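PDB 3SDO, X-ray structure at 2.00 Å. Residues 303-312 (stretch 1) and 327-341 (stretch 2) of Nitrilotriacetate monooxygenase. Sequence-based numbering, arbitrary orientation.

Stretch 1, residues 303-312: YLSHFFQQHD
Stretch 2 327-341: TLGSDGFQSTTDNIK

Contact between residues 303-312 and 327-341 of nitrilotriacetate monooxygenase, 775 Å² buried with both sides summed. Stretch 1 enters as the last part of a helix and then reverses through a type I' turn from Phe308 to His311, with Gln309 (phi/psi 52/44) and Gln310 (62/32) at its left-handed corners; His311 N closes it on Phe308 O at 3.1 Å, and Ser305 OG donates to His311 O at 2.6 Å. Stretch 2 runs extended from Leu328 to Ser330, bends through Asp331 and Gly332, and becomes a helix at Gln334. The two helix axes approach to 10.6 Å, with N-to-C directions 122° apart, and the backbones come nearest at Phe308 and Ser330, whose CA atoms are 4.8 Å apart.

Thr327 stands clear of stretch 1. Leu328 (phi/psi -66/141, chi1 m, chi2 t) points toward it and sets CD1 over one face of the His311 ring, 3.5 Å from its centroid; the same CD1 lies 4.2 Å from Phe308 CD1. Gly329 (-86/-170) passes close to Gln309, its CA 3.4 Å from Gln309 OE1, and an ideal CB here would clash with that oxygen at 2.8 Å. Gly329 O, 3.6 Å from Phe308 CA, is buried without a hydrogen-bonding partner.

Ser330 (-148/152, chi1 t) directs CA-to-CB away overall, yet its OG donates to Phe307 O at 2.8 Å, tying the extended segment to the Phe307 carbonyl. Ser330 OG also accepts a weak hydrogen bond from Phe333 N at 3.1 Å. Asp331 (-86/67, chi1 m) receives a weak but nearly straight bond from Gln309, NE2 to OD1 3.3 Å. A water reinforces this corner: it accepts from Asp331 N (3.0 Å) and Gln309 N (2.8 Å), and donates to Asp331 OD2 (3.0 Å) and His306 O (2.7 Å). Gly332 makes the bend with positive phi (77/6), a conformation that favours glycine.

Phe333 occupies the N-cap position (-106/28, chi1 m) and points toward stretch 1. Its ring face receives the edge of Phe307 (chi1 m), centroids 5.4 Å apart and planes at 86°, with Phe307 CD1 3.7 Å from Phe333 CG. His306 (chi1 t) meets the same ring obliquely, planes at 47°, NE2 3.5 Å from Phe333 CZ.

From Gln334 the helix carries its contacts on Thr336, Thr337 and Ile340, all pointing toward stretch 1, while Ser335, Asp338 and Asn339 make none. Thr336 (chi1 m) places CG2 over one face of Phe307, 4.0 Å from the ring centroid. Thr337 (chi1 p) donates OG1 to Gln334 O at 2.9 Å, while its CG2 covers one face of Phe308 (chi1 m), 3.8 Å from the centroid. Ile340 (chi1 m, chi2 t) brings CD1 among three apolar side chains: 3.9 Å from Leu304 CD2, 4.2 Å from Phe307 CD2 and 4.2 Å from Phe308 CE2.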

ATOM      1  N   TYR A 303      -1.093  33.682   8.352  1.00 38.33           N
ATOM      2  CA  TYR A 303      -1.113  32.842   9.524  1.00 39.75           C
ATOM      3  C   TYR A 303      -1.087  33.645  10.836  1.00 38.47           C
ATOM      4  O   TYR A 303      -1.702  33.241  11.826  1.00 39.19           O
ATOM      5  CB  TYR A 303       0.023  31.808   9.448  1.00 41.60           C
ATOM      6  CG  TYR A 303      -0.109  30.710  10.482  1.00 44.71           C
ATOM      7  CD1 TYR A 303      -1.135  29.764  10.396  1.00 47.49           C
ATOM      8  CD2 TYR A 303       0.781  30.630  11.557  1.00 46.16           C
ATOM      9  CE1 TYR A 303      -1.270  28.765  11.355  1.00 50.81           C
ATOM     10  CE2 TYR A 303       0.659  29.641  12.514  1.00 48.10           C
ATOM     11  CZ  TYR A 303      -0.369  28.707  12.419  1.00 51.15           C
ATOM     12  OH  TYR A 303      -0.496  27.717  13.377  1.00 52.52           O
ATOM     13  N   LEU A 304      -0.399  34.786  10.866  1.00 36.59           N
ATOM     14  CA  LEU A 304      -0.539  35.722  11.988  1.00 34.46           C
ATOM     15  C   LEU A 304      -1.983  36.241  12.121  1.00 32.84           C
ATOM     16  O   LEU A 304      -2.506  36.417  13.229  1.00 32.39           O
ATOM     17  CB  LEU A 304       0.328  36.962  11.780  1.00 34.42           C
ATOM     18  CG  LEU A 304       1.620  37.270  12.528  1.00 36.04           C
ATOM     19  CD1 LEU A 304       1.844  38.758  12.313  1.00 34.95           C
ATOM     20  CD2 LEU A 304       1.614  36.921  14.020  1.00 34.27           C
ATOM     21  N   SER A 305      -2.586  36.551  10.976  1.00 31.27           N
ATOM     22  CA  SER A 305      -3.972  37.046  10.895  1.00 30.43           C
ATOM     23  C   SER A 305      -4.941  36.095  11.627  1.00 30.44           C
ATOM     24  O   SER A 305      -5.879  36.538  12.283  1.00 30.09           O
ATOM     25  CB  SER A 305      -4.355  37.194   9.402  1.00 31.35           C
ATOM     26  OG  SER A 305      -5.619  37.809   9.208  1.00 32.64           O
ATOM     27  N   HIS A 306      -4.681  34.798  11.520  1.00 29.93           N
ATOM     28  CA  HIS A 306      -5.451  33.740  12.188  1.00 31.71           C
ATOM     29  C   HIS A 306      -5.624  33.967  13.707  1.00 30.47           C
ATOM     30  O   HIS A 306      -6.682  33.684  14.287  1.00 31.20           O
ATOM     31  CB  HIS A 306      -4.750  32.382  11.889  1.00 33.46           C
ATOM     32  CG  HIS A 306      -5.267  31.215  12.666  1.00 37.84           C
ATOM     33  ND1 HIS A 306      -6.530  30.693  12.483  1.00 44.05           N
ATOM     34  CD2 HIS A 306      -4.672  30.438  13.606  1.00 42.07           C
ATOM     35  CE1 HIS A 306      -6.702  29.663  13.296  1.00 45.54           C
ATOM     36  NE2 HIS A 306      -5.587  29.484  13.986  1.00 43.78           N
ATOM     37  N   PHE A 307      -4.581  34.470  14.349  1.00 28.36           N
ATOM     38  CA  PHE A 307      -4.596  34.630  15.789  1.00 28.69           C
ATOM     39  C   PHE A 307      -5.245  35.929  16.237  1.00 27.63           C
ATOM     40  O   PHE A 307      -5.565  36.074  17.411  1.00 28.83           O
ATOM     41  CB  PHE A 307      -3.176  34.506  16.333  1.00 28.83           C
ATOM     42  CG  PHE A 307      -2.574  33.125  16.134  1.00 31.62           C
ATOM     43  CD1 PHE A 307      -3.170  32.010  16.694  1.00 32.72           C
ATOM     44  CD2 PHE A 307      -1.427  32.951  15.379  1.00 33.63           C
ATOM     45  CE1 PHE A 307      -2.627  30.736  16.509  1.00 36.41           C
ATOM     46  CE2 PHE A 307      -0.879  31.673  15.182  1.00 35.84           C
ATOM     47  CZ  PHE A 307      -1.480  30.569  15.754  1.00 36.64           C
ATOM     48  N   PHE A 308      -5.433  36.867  15.312  1.00 25.95           N
ATOM     49  CA  PHE A 308      -5.968  38.184  15.640  1.00 25.69           C
ATOM     50  C   PHE A 308      -7.290  38.478  14.919  1.00 26.08           C
ATOM     51  O   PHE A 308      -7.495  39.578  14.402  1.00 25.82           O
ATOM     52  CB  PHE A 308      -4.928  39.256  15.294  1.00 24.48           C
ATOM     53  CG  PHE A 308      -3.735  39.262  16.197  1.00 25.36           C
ATOM     54  CD1 PHE A 308      -3.744  40.010  17.364  1.00 28.98           C
ATOM     55  CD2 PHE A 308      -2.600  38.542  15.875  1.00 28.24           C
ATOM     56  CE1 PHE A 308      -2.642  40.038  18.201  1.00 29.62           C
ATOM     57  CE2 PHE A 308      -1.488  38.567  16.684  1.00 28.70           C
ATOM     58  CZ  PHE A 308      -1.505  39.320  17.854  1.00 30.40           C
ATOM     59  N   GLN A 309      -8.189  37.500  14.896  1.00 27.32           N
ATOM     60  CA  GLN A 309      -9.519  37.662  14.308  1.00 28.32           C
ATOM     61  C   GLN A 309      -9.472  38.205  12.865  1.00 27.69           C
ATOM     62  O   GLN A 309     -10.253  39.089  12.493  1.00 26.96           O
ATOM     63  CB  GLN A 309     -10.392  38.556  15.207  1.00 29.87           C
ATOM     64  CG  GLN A 309     -10.543  38.022  16.638  1.00 32.23           C
ATOM     65  CD  GLN A 309     -11.553  38.788  17.478  1.00 36.10           C
ATOM     66  OE1 GLN A 309     -11.392  39.981  17.743  1.00 36.74           O
ATOM     67  NE2 GLN A 309     -12.570  38.077  17.968  1.00 39.48           N
ATOM     68  N   GLN A 310      -8.560  37.646  12.070  1.00 26.80           N
ATOM     69  CA  GLN A 310      -8.371  37.997  10.654  1.00 27.46           C
ATOM     70  C   GLN A 310      -7.973  39.443  10.384  1.00 25.82           C
ATOM     71  O   GLN A 310      -8.275  39.996   9.328  1.00 25.73           O
ATOM     72  CB  GLN A 310      -9.587  37.635   9.810  1.00 29.56           C
ATOM     73  CG  GLN A 310      -9.841  36.123   9.796  1.00 34.28           C
ATOM     74  CD  GLN A 310     -11.091  35.752  10.529  1.00 40.58           C
ATOM     75  OE1 GLN A 310     -11.123  35.739  11.768  1.00 44.99           O
ATOM     76  NE2 GLN A 310     -12.145  35.443   9.773  1.00 43.90           N
ATOM     77  N   HIS A 311      -7.225  40.016  11.308  1.00 24.46           N
ATOM     78  CA  HIS A 311      -6.645  41.327  11.097  1.00 24.12           C
ATOM     79  C   HIS A 311      -5.764  41.316   9.845  1.00 23.11           C
ATOM     80  O   HIS A 311      -5.037  40.357   9.601  1.00 21.84           O
ATOM     81  CB  HIS A 311      -5.835  41.755  12.323  1.00 23.62           C
ATOM     82  CG  HIS A 311      -5.360  43.167  12.259  1.00 24.84           C
ATOM     83  ND1 HIS A 311      -6.178  44.241  12.531  1.00 25.77           N
ATOM     84  CD2 HIS A 311      -4.139  43.681  11.974  1.00 25.70           C
ATOM     85  CE1 HIS A 311      -5.483  45.361  12.398  1.00 26.10           C
ATOM     86  NE2 HIS A 311      -4.241  45.046  12.073  1.00 24.31           N
ATOM     87  N   ASP A 312      -5.847  42.391   9.064  1.00 23.00           N
ATOM     88  CA  ASP A 312      -5.117  42.503   7.809  1.00 23.19           C
ATOM     89  C   ASP A 312      -3.770  43.172   8.062  1.00 22.11           C
ATOM     90  O   ASP A 312      -3.644  44.405   8.054  1.00 22.26           O
ATOM     91  CB  ASP A 312      -5.934  43.270   6.759  1.00 23.96           C
ATOM     92  CG  ASP A 312      -5.146  43.550   5.498  1.00 23.91           C
ATOM     93  OD1 ASP A 312      -4.161  42.818   5.246  1.00 22.08           O
ATOM     94  OD2 ASP A 312      -5.490  44.529   4.784  1.00 23.68           O
ATOM     95  N   THR A 327      -5.275  46.370  21.268  1.00 46.89           N
ATOM     96  CA  THR A 327      -6.746  46.472  21.311  1.00 48.17           C
ATOM     97  C   THR A 327      -7.447  45.285  20.629  1.00 46.84           C
ATOM     98  O   THR A 327      -8.578  44.932  20.982  1.00 48.12           O
ATOM     99  CB  THR A 327      -7.244  47.822  20.687  1.00 49.07           C
ATOM    100  OG1 THR A 327      -7.010  48.886  21.619  1.00 51.36           O
ATOM    101  CG2 THR A 327      -8.739  47.787  20.351  1.00 50.81           C
ATOM    102  N   LEU A 328      -6.786  44.665  19.656  1.00 44.77           N
ATOM    103  CA  LEU A 328      -7.408  43.565  18.909  1.00 43.75           C
ATOM    104  C   LEU A 328      -7.659  42.341  19.793  1.00 43.92           C
ATOM    105  O   LEU A 328      -6.833  41.993  20.630  1.00 43.76           O
ATOM    106  CB  LEU A 328      -6.533  43.137  17.719  1.00 41.98           C
ATOM    107  CG  LEU A 328      -6.231  44.168  16.634  1.00 40.86           C
ATOM    108  CD1 LEU A 328      -5.221  43.544  15.635  1.00 40.05           C
ATOM    109  CD2 LEU A 328      -7.508  44.682  15.944  1.00 39.04           C
ATOM    110  N   GLY A 329      -8.796  41.692  19.582  1.00 44.45           N
ATOM    111  CA  GLY A 329      -9.109  40.433  20.252  1.00 45.28           C
ATOM    112  C   GLY A 329      -8.546  39.219  19.514  1.00 43.80           C
ATOM    113  O   GLY A 329      -7.762  39.358  18.577  1.00 42.16           O
ATOM    114  N   SER A 330      -8.967  38.030  19.953  1.00 44.34           N
ATOM    115  CA  SER A 330      -8.559  36.756  19.366  1.00 43.48           C
ATOM    116  C   SER A 330      -9.714  35.738  19.499  1.00 45.10           C
ATOM    117  O   SER A 330     -10.551  35.836  20.416  1.00 46.20           O
ATOM    118  CB  SER A 330      -7.292  36.255  20.067  1.00 43.26           C
ATOM    119  OG  SER A 330      -6.883  34.986  19.576  1.00 43.39           O
ATOM    120  N   ASP A 331      -9.769  34.782  18.576  1.00 44.64           N
ATOM    121  CA  ASP A 331     -10.783  33.729  18.607  1.00 46.31           C
ATOM    122  C   ASP A 331     -10.317  32.565  19.497  1.00 46.64           C
ATOM    123  O   ASP A 331     -10.051  31.464  19.008  1.00 47.37           O
ATOM    124  CB  ASP A 331     -11.083  33.232  17.181  1.00 46.67           C
ATOM    125  CG  ASP A 331     -11.686  34.322  16.288  1.00 46.93           C
ATOM    126  OD1 ASP A 331     -12.645  34.983  16.732  1.00 50.33           O
ATOM    127  OD2 ASP A 331     -11.208  34.522  15.150  1.00 45.62           O
ATOM    128  N   GLY A 332     -10.216  32.812  20.803  1.00 45.93           N
ATOM    129  CA  GLY A 332      -9.782  31.787  21.759  1.00 45.95           C
ATOM    130  C   GLY A 332      -8.284  31.511  21.793  1.00 43.92           C
ATOM    131  O   GLY A 332      -7.839  30.589  22.478  1.00 44.61           O
ATOM    132  N   PHE A 333      -7.494  32.296  21.058  1.00 41.08           N
ATOM    133  CA  PHE A 333      -6.045  32.134  21.074  1.00 39.64           C
ATOM    134  C   PHE A 333      -5.368  33.255  21.862  1.00 37.69           C
ATOM    135  O   PHE A 333      -4.224  33.590  21.587  1.00 35.93           O
ATOM    136  CB  PHE A 333      -5.477  32.103  19.650  1.00 38.90           C
ATOM    137  CG  PHE A 333      -6.145  31.107  18.742  1.00 41.34           C
ATOM    138  CD1 PHE A 333      -5.905  29.749  18.887  1.00 44.68           C
ATOM    139  CD2 PHE A 333      -6.980  31.536  17.718  1.00 42.28           C
ATOM    140  CE1 PHE A 333      -6.513  28.818  18.045  1.00 45.82           C
ATOM    141  CE2 PHE A 333      -7.594  30.612  16.864  1.00 44.10           C
ATOM    142  CZ  PHE A 333      -7.358  29.251  17.038  1.00 45.83           C
ATOM    143  N   GLN A 334      -6.058  33.823  22.846  1.00 37.73           N
ATOM    144  CA  GLN A 334      -5.517  34.976  23.579  1.00 37.26           C
ATOM    145  C   GLN A 334      -4.157  34.711  24.216  1.00 37.41           C
ATOM    146  O   GLN A 334      -3.338  35.624  24.289  1.00 37.02           O
ATOM    147  CB  GLN A 334      -6.479  35.492  24.643  1.00 38.63           C
ATOM    148  CG  GLN A 334      -7.730  36.152  24.090  1.00 37.83           C
ATOM    149  CD  GLN A 334      -8.821  35.160  23.751  1.00 38.60           C
ATOM    150  OE1 GLN A 334      -8.646  33.936  23.894  1.00 38.72           O
ATOM    151  NE2 GLN A 334      -9.960  35.674  23.311  1.00 37.52           N
ATOM    152  N   SER A 335      -3.912  33.478  24.665  1.00 38.03           N
ATOM    153  CA  SER A 335      -2.617  33.137  25.251  1.00 38.60           C
ATOM    154  C   SER A 335      -1.505  33.175  24.196  1.00 37.19           C
ATOM    155  O   SER A 335      -0.356  33.546  24.489  1.00 36.43           O
ATOM    156  CB  SER A 335      -2.652  31.756  25.936  1.00 40.69           C
ATOM    157  OG  SER A 335      -2.235  30.715  25.060  1.00 41.88           O
ATOM    158  N   THR A 336      -1.839  32.771  22.971  1.00 36.30           N
ATOM    159  CA  THR A 336      -0.878  32.834  21.872  1.00 35.10           C
ATOM    160  C   THR A 336      -0.638  34.285  21.465  1.00 33.50           C
ATOM    161  O   THR A 336       0.504  34.677  21.203  1.00 33.62           O
ATOM    162  CB  THR A 336      -1.343  32.012  20.650  1.00 35.23           C
ATOM    163  OG1 THR A 336      -1.504  30.655  21.035  1.00 37.43           O
ATOM    164  CG2 THR A 336      -0.314  32.073  19.542  1.00 34.68           C
ATOM    165  N   THR A 337      -1.691  35.097  21.419  1.00 32.46           N
ATOM    166  CA  THR A 337      -1.500  36.492  21.062  1.00 31.26           C
ATOM    167  C   THR A 337      -0.666  37.191  22.137  1.00 31.63           C
ATOM    168  O   THR A 337       0.178  38.031  21.817  1.00 30.94           O
ATOM    169  CB  THR A 337      -2.827  37.244  20.738  1.00 31.07           C
ATOM    170  OG1 THR A 337      -3.725  37.210  21.857  1.00 32.94           O
ATOM    171  CG2 THR A 337      -3.485  36.626  19.524  1.00 31.13           C
ATOM    172  N   ASP A 338      -0.871  36.816  23.399  1.00 32.31           N
ATOM    173  CA  ASP A 338      -0.016  37.309  24.488  1.00 33.02           C
ATOM    174  C   ASP A 338       1.453  36.906  24.263  1.00 33.24           C
ATOM    175  O   ASP A 338       2.355  37.724  24.446  1.00 32.81           O
ATOM    176  CB  ASP A 338      -0.504  36.801  25.849  1.00 34.33           C
ATOM    177  CG  ASP A 338      -1.744  37.544  26.356  1.00 34.57           C
ATOM    178  OD1 ASP A 338      -2.101  38.607  25.801  1.00 31.33           O
ATOM    179  OD2 ASP A 338      -2.359  37.063  27.332  1.00 32.16           O
ATOM    180  N   ASN A 339       1.694  35.663  23.869  1.00 33.91           N
ATOM    181  CA  ASN A 339       3.073  35.219  23.613  1.00 35.51           C
ATOM    182  C   ASN A 339       3.704  36.054  22.504  1.00 34.69           C
ATOM    183  O   ASN A 339       4.863  36.461  22.593  1.00 35.07           O
ATOM    184  CB  ASN A 339       3.129  33.746  23.188  1.00 36.36           C
ATOM    185  CG  ASN A 339       2.742  32.791  24.290  1.00 39.48           C
ATOM    186  OD1 ASN A 339       2.740  33.137  25.479  1.00 39.98           O
ATOM    187  ND2 ASN A 339       2.428  31.555  23.898  1.00 42.71           N
ATOM    188  N   ILE A 340       2.923  36.305  21.457  1.00 33.65           N
ATOM    189  CA  ILE A 340       3.393  37.062  20.309  1.00 33.21           C
ATOM    190  C   ILE A 340       3.756  38.504  20.721  1.00 34.01           C
ATOM    191  O   ILE A 340       4.857  39.000  20.429  1.00 34.33           O
ATOM    192  CB  ILE A 340       2.335  37.030  19.168  1.00 32.16           C
ATOM    193  CG1 ILE A 340       2.288  35.628  18.547  1.00 32.70           C
ATOM    194  CG2 ILE A 340       2.657  38.046  18.080  1.00 31.18           C
ATOM    195  CD1 ILE A 340       1.142  35.408  17.566  1.00 33.04           C
ATOM    196  N   LYS A 341       2.847  39.162  21.426  1.00 34.35           N
ATOM    197  CA  LYS A 341       3.086  40.541  21.868  1.00 35.44           C
ATOM    198  C   LYS A 341       4.259  40.653  22.861  1.00 37.72           C
ATOM    199  O   LYS A 341       5.033  41.613  22.810  1.00 38.55           O
ATOM    200  CB  LYS A 341       1.796  41.165  22.438  1.00 35.36           C
ATOM    201  CG  LYS A 341       0.722  41.422  21.367  1.00 32.48           C
ATOM    202  CD  LYS A 341      -0.559  42.072  21.929  1.00 32.12           C
ATOM    203  CE  LYS A 341      -1.409  41.088  22.723  1.00 32.36           C
ATOM    204  NZ  LYS A 341      -2.737  41.654  23.156  1.00 30.38           N
TER
HETATM  205  O   HOH W   1      -8.377  34.860  15.953  1.00 15.27           O